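Long-range contacts in protein A49R (Vaccinia virus, PDB 4D5T), which blocks activation of host NF-kappa-B by binding the host protein BTRC, which lowers ubiquitination of the inhibitor NFKBIA and keeps p65/RELA in the cytoplasm: residues Cys82-Phe90 and Asp100-Ile108; Tyr5-Ile16 and Pro49-Ile60. All coordinates share one frame; numbering follows the deposited sequence.

Interaction 1. Residues Cys82-Phe90 and Asp100-Ile108; sequences CIVNKFMSF and DAIITLKYI
K86, L105 and F90 carry the contact between 82-90, on helix 76-87, and 100-108 of helix 95-109; the segments 82-87 and 100-108 run nearly antiparallel, at 157°. K86 lies across the outer side of the interface. Its chain bends once, at chi2 (-55°), and then runs extended, which carries the end of the methylene chain across T104 at about a right angle and delivers the ammonium to D100. There NZ meets OD2 at 2.7 Å, on the syn lone pair of the carboxylate, in a hydrogen-bonded salt bridge. A long lysine suits this place because its apolar stem packs while its charge reaches the partly exposed border.

Small A101 lets the backbones come together: its CA is 4.9 Å from that of K86, and its CB lies 3.4 Å from the carbonyl O of K86. On the inner side the F90 ring turns its edge to helix 95-109. CE1 touches CG1 of I102 at 3.7 Å, with that methylene in the ring plane, and CE2 approaches CD1 of L105 at 4.2 Å. One face of the F87 ring is covered by this same F90. L105 also reaches I83, and I102 continues inward to helix 29-40.

At the other end, in one of its two conformers, SG of C82 touches CG2 of T104 and CD1 of I108. The hydroxyl of T104 is bonded to the carbonyl O of D100, and its methyl is turned to helix 76-87.

The chemistry is therefore graded, from branched aliphatic and aromatic groups inside to one ion pair at the border, where the charges probably offset each other.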
loop_
_atom_site.group_PDB
_atom_site.type_symbol
_atom_site.label_atom_id
_atom_site.label_comp_id
_atom_site.label_asym_id
_atom_site.label_seq_id
_atom_site.Cartn_x
_atom_site.Cartn_y
_atom_site.Cartn_z
ATOM N N CYS A 82 -3.591 16.071 -1.131
ATOM C CA CYS A 82 -2.947 14.767 -1.285
ATOM C C CYS A 82 -3.899 13.572 -1.172
ATOM O O CYS A 82 -3.933 12.688 -2.059
ATOM C CB CYS A 82 -1.900 14.631 -0.257
ATOM S SG CYS A 82 -1.059 13.082 -0.325
ATOM N N ILE A 83 -4.724 13.591 -0.140
ATOM C CA ILE A 83 -5.720 12.500 0.085
ATOM C C ILE A 83 -6.665 12.344 -1.042
ATOM O O ILE A 83 -6.787 11.258 -1.631
ATOM C CB ILE A 83 -6.547 12.705 1.363
ATOM C CG1 ILE A 83 -5.643 12.438 2.542
ATOM C CG2 ILE A 83 -7.760 11.758 1.365
ATOM C CD1 ILE A 83 -6.237 12.847 3.869
ATOM N N VAL A 84 -7.269 13.446 -1.464
ATOM C CA VAL A 84 -8.193 13.387 -2.586
ATOM C C VAL A 84 -7.519 12.943 -3.849
ATOM O O VAL A 84 -8.069 12.119 -4.581
ATOM C CB VAL A 84 -8.952 14.722 -2.764
ATOM C CG1 VAL A 84 -9.838 14.713 -3.952
ATOM C CG2 VAL A 84 -9.800 15.020 -1.523
ATOM N N ASN A 85 -6.343 13.507 -4.148
ATOM C CA ASN A 85 -5.567 13.110 -5.363
ATOM C C ASN A 85 -5.247 11.626 -5.360
ATOM O O ASN A 85 -5.488 10.956 -6.323
ATOM C CB ASN A 85 -4.264 13.944 -5.415
ATOM C CG ASN A 85 -3.338 13.573 -6.581
ATOM O OD1 ASN A 85 -2.745 12.515 -6.626
ATOM N ND2 ASN A 85 -3.178 14.483 -7.497
ATOM N N LYS A 86 -4.707 11.101 -4.261
ATOM C CA LYS A 86 -4.261 9.694 -4.263
ATOM C C LYS A 86 -5.468 8.721 -4.262
ATOM O O LYS A 86 -5.449 7.695 -4.937
ATOM C CB LYS A 86 -3.425 9.385 -3.059
ATOM C CG LYS A 86 -2.064 10.095 -2.956
ATOM C CD LYS A 86 -1.154 9.912 -4.130
ATOM C CE LYS A 86 0.217 10.470 -3.827
ATOM N NZ LYS A 86 1.110 10.304 -4.996
ATOM N N PHE A 87 -6.539 9.119 -3.573
ATOM C CA PHE A 87 -7.758 8.266 -3.494
ATOM C C PHE A 87 -8.329 7.902 -4.786
ATOM O O PHE A 87 -8.736 6.743 -4.958
ATOM C CB PHE A 87 -8.864 8.858 -2.641
ATOM C CG PHE A 87 -9.598 7.803 -1.868
ATOM C CD1 PHE A 87 -10.569 7.101 -2.559
ATOM C CD2 PHE A 87 -9.264 7.416 -0.643
ATOM C CE1 PHE A 87 -11.273 6.103 -1.958
ATOM C CE2 PHE A 87 -9.939 6.377 -0.026
ATOM C CZ PHE A 87 -10.934 5.716 -0.695
ATOM N N MET A 88 -8.295 8.813 -5.751
ATOM C CA MET A 88 -8.898 8.507 -7.011
ATOM C C MET A 88 -8.243 7.285 -7.712
ATOM O O MET A 88 -8.899 6.691 -8.528
ATOM C CB MET A 88 -8.925 9.715 -7.951
ATOM C CG MET A 88 -9.693 10.932 -7.433
ATOM S SD MET A 88 -11.289 10.611 -6.637
ATOM C CE MET A 88 -11.632 12.058 -5.661
ATOM N N SER A 89 -6.983 6.942 -7.379
ATOM C CA SER A 89 -6.298 5.779 -7.995
ATOM C C SER A 89 -7.102 4.518 -7.738
ATOM O O SER A 89 -7.104 3.609 -8.540
ATOM C CB SER A 89 -4.832 5.587 -7.499
ATOM O OG SER A 89 -4.012 6.741 -7.745
ATOM N N PHE A 90 -7.796 4.468 -6.617
ATOM C CA PHE A 90 -8.577 3.253 -6.263
ATOM C C PHE A 90 -9.698 3.000 -7.235
ATOM O O PHE A 90 -10.222 1.858 -7.347
ATOM C CB PHE A 90 -9.164 3.321 -4.869
ATOM C CG PHE A 90 -8.176 3.325 -3.782
ATOM C CD1 PHE A 90 -7.227 2.332 -3.681
ATOM C CD2 PHE A 90 -8.149 4.365 -2.881
ATOM C CE1 PHE A 90 -6.301 2.346 -2.683
ATOM C CE2 PHE A 90 -7.225 4.387 -1.868
ATOM C CZ PHE A 90 -6.289 3.358 -1.751
ATOM N N ASP A 100 1.070 3.133 -4.719
ATOM C CA ASP A 100 1.546 4.468 -4.268
ATOM C C ASP A 100 0.540 5.157 -3.348
ATOM O O ASP A 100 0.933 5.753 -2.320
ATOM C CB ASP A 100 1.832 5.334 -5.532
ATOM C CG ASP A 100 2.289 6.763 -5.193
ATOM O OD1 ASP A 100 3.358 6.931 -4.619
ATOM O OD2 ASP A 100 1.546 7.696 -5.456
ATOM N N ALA A 101 -0.763 5.102 -3.686
ATOM C CA ALA A 101 -1.764 5.689 -2.864
ATOM C C ALA A 101 -1.796 5.076 -1.481
ATOM O O ALA A 101 -1.822 5.819 -0.477
ATOM C CB ALA A 101 -3.157 5.610 -3.515
ATOM N N ILE A 102 -1.790 3.743 -1.390
ATOM C CA ILE A 102 -1.830 3.074 -0.127
ATOM C C ILE A 102 -0.617 3.433 0.753
ATOM O O ILE A 102 -0.793 3.716 1.919
ATOM C CB ILE A 102 -1.926 1.533 -0.321
ATOM C CG1 ILE A 102 -3.328 1.171 -0.885
ATOM C CG2 ILE A 102 -1.755 0.807 0.963
ATOM C CD1 ILE A 102 -3.400 -0.206 -1.527
ATOM N N ILE A 103 0.571 3.420 0.159
ATOM C CA ILE A 103 1.785 3.731 0.896
ATOM C C ILE A 103 1.804 5.179 1.321
ATOM O O ILE A 103 2.153 5.484 2.469
ATOM C CB ILE A 103 2.993 3.345 0.052
ATOM C CG1 ILE A 103 3.101 1.815 0.111
ATOM C CG2 ILE A 103 4.241 4.045 0.537
ATOM C CD1 ILE A 103 4.170 1.275 -0.779
ATOM N N THR A 104 1.336 6.072 0.454
ATOM C CA THR A 104 1.238 7.508 0.822
ATOM C C THR A 104 0.274 7.711 2.000
ATOM O O THR A 104 0.584 8.467 2.958
ATOM C CB THR A 104 0.757 8.357 -0.365
ATOM O OG1 THR A 104 1.740 8.298 -1.405
ATOM C CG2 THR A 104 0.606 9.828 0.062
ATOM N N LEU A 105 -0.858 7.025 1.976
ATOM C CA LEU A 105 -1.822 7.123 3.059
ATOM C C LEU A 105 -1.180 6.613 4.367
ATOM O O LEU A 105 -1.434 7.154 5.459
ATOM C CB LEU A 105 -3.148 6.388 2.741
ATOM C CG LEU A 105 -3.918 7.085 1.589
ATOM C CD1 LEU A 105 -5.109 6.256 1.178
ATOM C CD2 LEU A 105 -4.385 8.464 1.863
ATOM N N LYS A 106 -0.400 5.540 4.307
ATOM C CA LYS A 106 0.320 5.033 5.474
ATOM C C LYS A 106 1.295 6.084 5.997
ATOM O O LYS A 106 1.319 6.354 7.208
ATOM C CB LYS A 106 1.042 3.702 5.155
ATOM C CG LYS A 106 1.829 3.186 6.342
ATOM C CD LYS A 106 2.322 1.772 6.163
ATOM C CE LYS A 106 3.181 1.448 7.401
ATOM N NZ LYS A 106 3.469 0.036 7.568
ATOM N N TYR A 107 2.009 6.779 5.113
ATOM C CA TYR A 107 2.886 7.859 5.611
ATOM C C TYR A 107 2.094 8.933 6.343
ATOM O O TYR A 107 2.535 9.514 7.364
ATOM C CB TYR A 107 3.681 8.525 4.498
ATOM C CG TYR A 107 4.628 7.687 3.720
ATOM C CD1 TYR A 107 5.490 6.755 4.334
ATOM C CD2 TYR A 107 4.770 7.897 2.352
ATOM C CE1 TYR A 107 6.381 5.985 3.588
ATOM C CE2 TYR A 107 5.654 7.121 1.609
ATOM C CZ TYR A 107 6.474 6.201 2.244
ATOM O OH TYR A 107 7.383 5.532 1.483
ATOM N N ILE A 108 0.942 9.297 5.780
ATOM C CA ILE A 108 0.120 10.371 6.322
ATOM C C ILE A 108 -0.453 9.952 7.672
ATOM O O ILE A 108 -0.417 10.743 8.640
ATOM C CB ILE A 108 -1.015 10.779 5.379
ATOM C CG1 ILE A 108 -0.447 11.415 4.110
ATOM C CG2 ILE A 108 -1.976 11.753 6.082
ATOM C CD1 ILE A 108 -1.530 11.712 3.119
HETATM O O HOH W 1 -1.455 7.450 -6.580
#

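Interaction 2. Residues Tyr5-Ile16 and Pro49-Ile60; sequences YVSDMHTELASI and PFISFLDTVYTI
This is a helix-helix packing contact with a watered polar margin: the start of helix 9-23, with the loop before it, lies against helix 49-61. The segments 9-16 and 49-60 cross nearly antiparallel, at 155°, with their axes 10.0 Å apart. I16, T56 and L13 bury the most surface in it. L13 is a knob in a hole made by F53, T56, V57 and I60; its CD1 meets CD1 of I60 at 3.7 Å, while CD2 points among the other three. Beyond this hole, L13 and I60 also touch helix 132-150.

I16 closes one end. With CG1 anti to the backbone N (chi1 -161°), its CD1 extends over S52, 3.6 Å from OG, and CG2 comes to the edge of the F53 ring, 4.0 Å from CD1 of F53. A beta-branched chain suits this double task, one branch for each neighbour. At the other end M9 slides past I60 in the opposite sense, its flexible thioether spanning I60 and T59, and its CE lies over one face of the Y5 ring, toward the ring's rim.

T56 divides apolar from polar. Its methyl packs on L13 and E12, whereas OG1 turns to water. One water is hydrogen-bonded to OH of Y5 (2.9 Å) and OG1 of T56, and donates to OD2 of D55 at 2.7 Å; another donates to OE2 of E12 and is hydrogen-bonded to OG of S52 at 3.0 Å. Water thus joins the polar groups across the margin. OD1 of D8, at the N-cap, accepts from N of T11 at 2.9 Å and fixes the start of the helix.

Such packing of amphipathic helices, apolar inside and polar outside, is characteristic of the all-helical Bcl-2 fold to which A49 belongs.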
loop_
_atom_site.group_PDB
_atom_site.type_symbol
_atom_site.label_atom_id
_atom_site.label_comp_id
_atom_site.label_asym_id
_atom_site.label_seq_id
_atom_site.Cartn_x
_atom_site.Cartn_y
_atom_site.Cartn_z
ATOM N N TYR A 5 12.784 -12.348 6.031
ATOM C CA TYR A 5 13.301 -12.573 4.624
ATOM C C TYR A 5 14.445 -13.625 4.455
ATOM O O TYR A 5 15.637 -13.429 4.874
ATOM C CB TYR A 5 13.662 -11.260 3.842
ATOM C CG TYR A 5 12.627 -10.118 3.906
ATOM C CD1 TYR A 5 11.444 -10.189 3.207
ATOM C CD2 TYR A 5 12.829 -8.985 4.693
ATOM C CE1 TYR A 5 10.485 -9.184 3.281
ATOM C CE2 TYR A 5 11.877 -7.960 4.765
ATOM C CZ TYR A 5 10.710 -8.070 4.052
ATOM O OH TYR A 5 9.743 -7.065 4.111
ATOM N N VAL A 6 14.116 -14.729 3.775
ATOM C CA VAL A 6 15.068 -15.811 3.591
ATOM C C VAL A 6 16.263 -15.379 2.725
ATOM O O VAL A 6 17.405 -15.729 3.002
ATOM C CB VAL A 6 14.384 -17.040 2.973
ATOM C CG1 VAL A 6 15.397 -18.084 2.566
ATOM C CG2 VAL A 6 13.382 -17.617 3.936
ATOM N N SER A 7 15.981 -14.617 1.671
ATOM C CA SER A 7 17.006 -14.271 0.668
ATOM C C SER A 7 16.940 -12.781 0.344
ATOM O O SER A 7 16.496 -11.951 1.186
ATOM C CB SER A 7 16.759 -15.135 -0.578
ATOM O OG SER A 7 17.771 -14.987 -1.523
ATOM N N ASP A 8 17.327 -12.398 -0.873
ATOM C CA ASP A 8 17.314 -10.978 -1.239
ATOM C C ASP A 8 15.914 -10.460 -1.607
ATOM O O ASP A 8 14.949 -11.229 -1.680
ATOM C CB ASP A 8 18.348 -10.728 -2.357
ATOM C CG ASP A 8 17.971 -11.359 -3.696
ATOM O OD1 ASP A 8 16.865 -11.890 -3.884
ATOM O OD2 ASP A 8 18.791 -11.247 -4.620
ATOM N N MET A 9 15.800 -9.185 -1.910
ATOM C CA MET A 9 14.493 -8.619 -2.305
ATOM C C MET A 9 14.003 -8.932 -3.735
ATOM O O MET A 9 12.789 -8.824 -4.010
ATOM C CB MET A 9 14.492 -7.129 -2.096
ATOM C CG MET A 9 14.644 -6.750 -0.637
ATOM S SD MET A 9 13.213 -7.350 0.338
ATOM C CE MET A 9 13.286 -6.274 1.720
ATOM N N HIS A 10 14.905 -9.328 -4.644
ATOM C CA HIS A 10 14.480 -9.783 -5.963
ATOM C C HIS A 10 13.686 -11.060 -5.803
ATOM O O HIS A 10 12.595 -11.207 -6.321
ATOM C CB HIS A 10 15.660 -10.063 -6.884
ATOM C CG HIS A 10 16.389 -8.825 -7.302
ATOM N ND1 HIS A 10 15.929 -8.000 -8.320
ATOM C CD2 HIS A 10 17.527 -8.266 -6.845
ATOM C CE1 HIS A 10 16.772 -6.996 -8.478
ATOM N NE2 HIS A 10 17.747 -7.131 -7.595
ATOM N N THR A 11 14.271 -12.000 -5.086
ATOM C CA THR A 11 13.570 -13.233 -4.745
ATOM C C THR A 11 12.300 -12.980 -3.982
ATOM O O THR A 11 11.291 -13.604 -4.270
ATOM C CB THR A 11 14.494 -14.097 -3.910
ATOM O OG1 THR A 11 15.625 -14.408 -4.706
ATOM C CG2 THR A 11 13.825 -15.415 -3.506
ATOM N N GLU A 12 12.337 -12.071 -3.013
ATOM C CA GLU A 12 11.167 -11.813 -2.180
ATOM C C GLU A 12 10.017 -11.262 -3.011
ATOM O O GLU A 12 8.890 -11.714 -2.903
ATOM C CB GLU A 12 11.439 -10.839 -1.065
ATOM C CG GLU A 12 10.279 -10.790 -0.062
ATOM C CD GLU A 12 10.030 -12.117 0.671
ATOM O OE1 GLU A 12 10.972 -12.879 0.828
ATOM O OE2 GLU A 12 8.902 -12.381 1.123
ATOM N N LEU A 13 10.308 -10.300 -3.891
ATOM C CA LEU A 13 9.246 -9.705 -4.694
ATOM C C LEU A 13 8.667 -10.618 -5.712
ATOM O O LEU A 13 7.438 -10.716 -5.848
ATOM C CB LEU A 13 9.727 -8.491 -5.400
ATOM C CG LEU A 13 9.640 -7.238 -4.601
ATOM C CD1 LEU A 13 10.255 -6.140 -5.477
ATOM C CD2 LEU A 13 8.217 -6.840 -4.234
ATOM N N ALA A 14 9.501 -11.383 -6.364
ATOM C CA ALA A 14 9.049 -12.425 -7.251
ATOM C C ALA A 14 8.148 -13.411 -6.537
ATOM O O ALA A 14 7.090 -13.779 -7.045
ATOM C CB ALA A 14 10.225 -13.134 -7.923
ATOM N N SER A 15 8.591 -13.896 -5.379
ATOM C CA SER A 15 7.864 -14.932 -4.685
ATOM C C SER A 15 6.527 -14.406 -4.128
ATOM O O SER A 15 5.521 -15.115 -4.183
ATOM C CB SER A 15 8.691 -15.537 -3.559
ATOM O OG SER A 15 9.881 -16.100 -4.049
ATOM N N ILE A 16 6.526 -13.233 -3.512
ATOM C CA ILE A 16 5.283 -12.732 -2.898
ATOM C C ILE A 16 4.253 -12.335 -3.983
ATOM O O ILE A 16 3.052 -12.565 -3.829
ATOM C CB ILE A 16 5.509 -11.640 -1.880
ATOM C CG1 ILE A 16 4.283 -11.504 -0.959
ATOM C CG2 ILE A 16 5.849 -10.329 -2.512
ATOM C CD1 ILE A 16 4.055 -12.701 -0.047
ATOM N N PRO A 49 -1.360 -12.149 1.456
ATOM C CA PRO A 49 -0.210 -11.934 0.629
ATOM C C PRO A 49 -0.119 -10.565 -0.023
ATOM O O PRO A 49 0.996 -10.080 -0.243
ATOM C CB PRO A 49 -0.326 -13.015 -0.468
ATOM C CG PRO A 49 -1.385 -13.902 -0.050
ATOM C CD PRO A 49 -2.204 -13.280 1.049
ATOM N N PHE A 50 -1.261 -9.932 -0.328
ATOM C CA PHE A 50 -1.199 -8.605 -0.821
ATOM C C PHE A 50 -0.631 -7.609 0.211
ATOM O O PHE A 50 0.102 -6.661 -0.160
ATOM C CB PHE A 50 -2.569 -8.108 -1.358
ATOM C CG PHE A 50 -2.484 -6.756 -2.028
ATOM C CD1 PHE A 50 -1.778 -6.589 -3.181
ATOM C CD2 PHE A 50 -3.191 -5.677 -1.556
ATOM C CE1 PHE A 50 -1.724 -5.336 -3.858
ATOM C CE2 PHE A 50 -3.118 -4.448 -2.159
ATOM C CZ PHE A 50 -2.437 -4.270 -3.345
ATOM N N ILE A 51 -0.982 -7.794 1.467
ATOM C CA ILE A 51 -0.425 -6.945 2.561
ATOM C C ILE A 51 1.086 -7.251 2.780
ATOM O O ILE A 51 1.887 -6.337 2.893
ATOM C CB ILE A 51 -1.234 -7.132 3.852
ATOM C CG1 ILE A 51 -2.714 -6.795 3.677
ATOM C CG2 ILE A 51 -0.667 -6.309 4.987
ATOM C CD1 ILE A 51 -3.069 -5.521 2.966
ATOM N N SER A 52 1.492 -8.525 2.706
ATOM C CA SER A 52 2.927 -8.823 2.653
ATOM C C SER A 52 3.670 -8.158 1.487
ATOM O O SER A 52 4.765 -7.579 1.685
ATOM C CB SER A 52 3.152 -10.347 2.699
ATOM O OG SER A 52 4.552 -10.557 2.744
ATOM N N PHE A 53 3.064 -8.155 0.311
ATOM C CA PHE A 53 3.583 -7.401 -0.868
ATOM C C PHE A 53 3.741 -5.939 -0.523
ATOM O O PHE A 53 4.835 -5.357 -0.713
ATOM C CB PHE A 53 2.704 -7.627 -2.103
ATOM C CG PHE A 53 3.057 -6.758 -3.290
ATOM C CD1 PHE A 53 4.055 -7.149 -4.166
ATOM C CD2 PHE A 53 2.348 -5.629 -3.543
ATOM C CE1 PHE A 53 4.411 -6.352 -5.231
ATOM C CE2 PHE A 53 2.635 -4.866 -4.714
ATOM C CZ PHE A 53 3.684 -5.233 -5.510
ATOM N N LEU A 54 2.679 -5.330 -0.000
ATOM C CA LEU A 54 2.759 -3.893 0.331
ATOM C C LEU A 54 3.872 -3.618 1.336
ATOM O O LEU A 54 4.593 -2.597 1.249
ATOM C CB LEU A 54 1.414 -3.424 0.882
ATOM C CG LEU A 54 0.269 -3.377 -0.113
ATOM C CD1 LEU A 54 -1.048 -3.081 0.570
ATOM C CD2 LEU A 54 0.513 -2.278 -1.153
ATOM N N ASP A 55 3.987 -4.469 2.358
ATOM C CA ASP A 55 4.979 -4.293 3.407
ATOM C C ASP A 55 6.387 -4.429 2.853
ATOM O O ASP A 55 7.252 -3.633 3.163
ATOM C CB ASP A 55 4.725 -5.337 4.520
ATOM C CG ASP A 55 5.687 -5.216 5.677
ATOM O OD1 ASP A 55 5.529 -4.289 6.451
ATOM O OD2 ASP A 55 6.601 -6.031 5.784
ATOM N N THR A 56 6.587 -5.419 1.990
ATOM C CA THR A 56 7.860 -5.569 1.254
ATOM C C THR A 56 8.189 -4.340 0.419
ATOM O O THR A 56 9.297 -3.820 0.493
ATOM C CB THR A 56 7.870 -6.858 0.468
ATOM O OG1 THR A 56 7.795 -7.931 1.396
ATOM C CG2 THR A 56 9.156 -7.003 -0.338
ATOM N N VAL A 57 7.208 -3.795 -0.330
ATOM C CA VAL A 57 7.470 -2.652 -1.139
ATOM C C VAL A 57 7.780 -1.447 -0.277
ATOM O O VAL A 57 8.751 -0.668 -0.542
ATOM C CB VAL A 57 6.237 -2.336 -2.067
ATOM C CG1 VAL A 57 6.388 -1.003 -2.814
ATOM C CG2 VAL A 57 6.046 -3.441 -3.066
ATOM N N TYR A 58 6.993 -1.254 0.778
ATOM C CA TYR A 58 7.242 -0.144 1.721
ATOM C C TYR A 58 8.702 -0.194 2.240
ATOM O O TYR A 58 9.406 0.814 2.322
ATOM C CB TYR A 58 6.245 -0.253 2.867
ATOM C CG TYR A 58 6.246 0.860 3.841
ATOM C CD1 TYR A 58 7.105 0.848 4.917
ATOM C CD2 TYR A 58 5.371 1.930 3.704
ATOM C CE1 TYR A 58 7.079 1.863 5.856
ATOM C CE2 TYR A 58 5.348 2.970 4.631
ATOM C CZ TYR A 58 6.217 2.932 5.674
ATOM O OH TYR A 58 6.192 3.919 6.597
ATOM N N THR A 59 9.139 -1.390 2.590
ATOM C CA THR A 59 10.482 -1.627 3.163
ATOM C C THR A 59 11.558 -1.350 2.106
ATOM O O THR A 59 12.573 -0.739 2.408
ATOM C CB THR A 59 10.613 -3.064 3.660
ATOM O OG1 THR A 59 9.717 -3.234 4.740
ATOM C CG2 THR A 59 12.030 -3.336 4.162
ATOM N N ILE A 60 11.348 -1.841 0.889
ATOM C CA ILE A 60 12.273 -1.563 -0.221
ATOM C C ILE A 60 12.458 -0.072 -0.533
ATOM O O ILE A 60 13.588 0.408 -0.691
ATOM C CB ILE A 60 11.807 -2.303 -1.464
ATOM C CG1 ILE A 60 12.040 -3.789 -1.222
ATOM C CG2 ILE A 60 12.517 -1.815 -2.719
ATOM C CD1 ILE A 60 11.370 -4.635 -2.250
HETATM O O HOH W 2 7.026 -8.132 4.084
HETATM O O HOH W 3 6.985 -10.243 1.057
#

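In the fold
Interaction 2 closes before interaction 1 opens, so the two contacts come in series along the chain. Their centres lie 20 Å apart, on opposite sides of the centre of this single-chain helical domain, and they share no helix. They meet all the same, where helix 95-109 lies against helix 49-61: I103 packs on V57, I102 on L54, and K106 makes a cation-pi contact with Y58, whose ring also meets that of Y107. Helix 49-61 thus presents one side to the N-terminal helix 9-23 and another to helix 95-109, which in turn holds helix 76-87. Four helices are thereby joined one to the next in space across the Bcl-2 fold, linking its N-terminal part to its later helices.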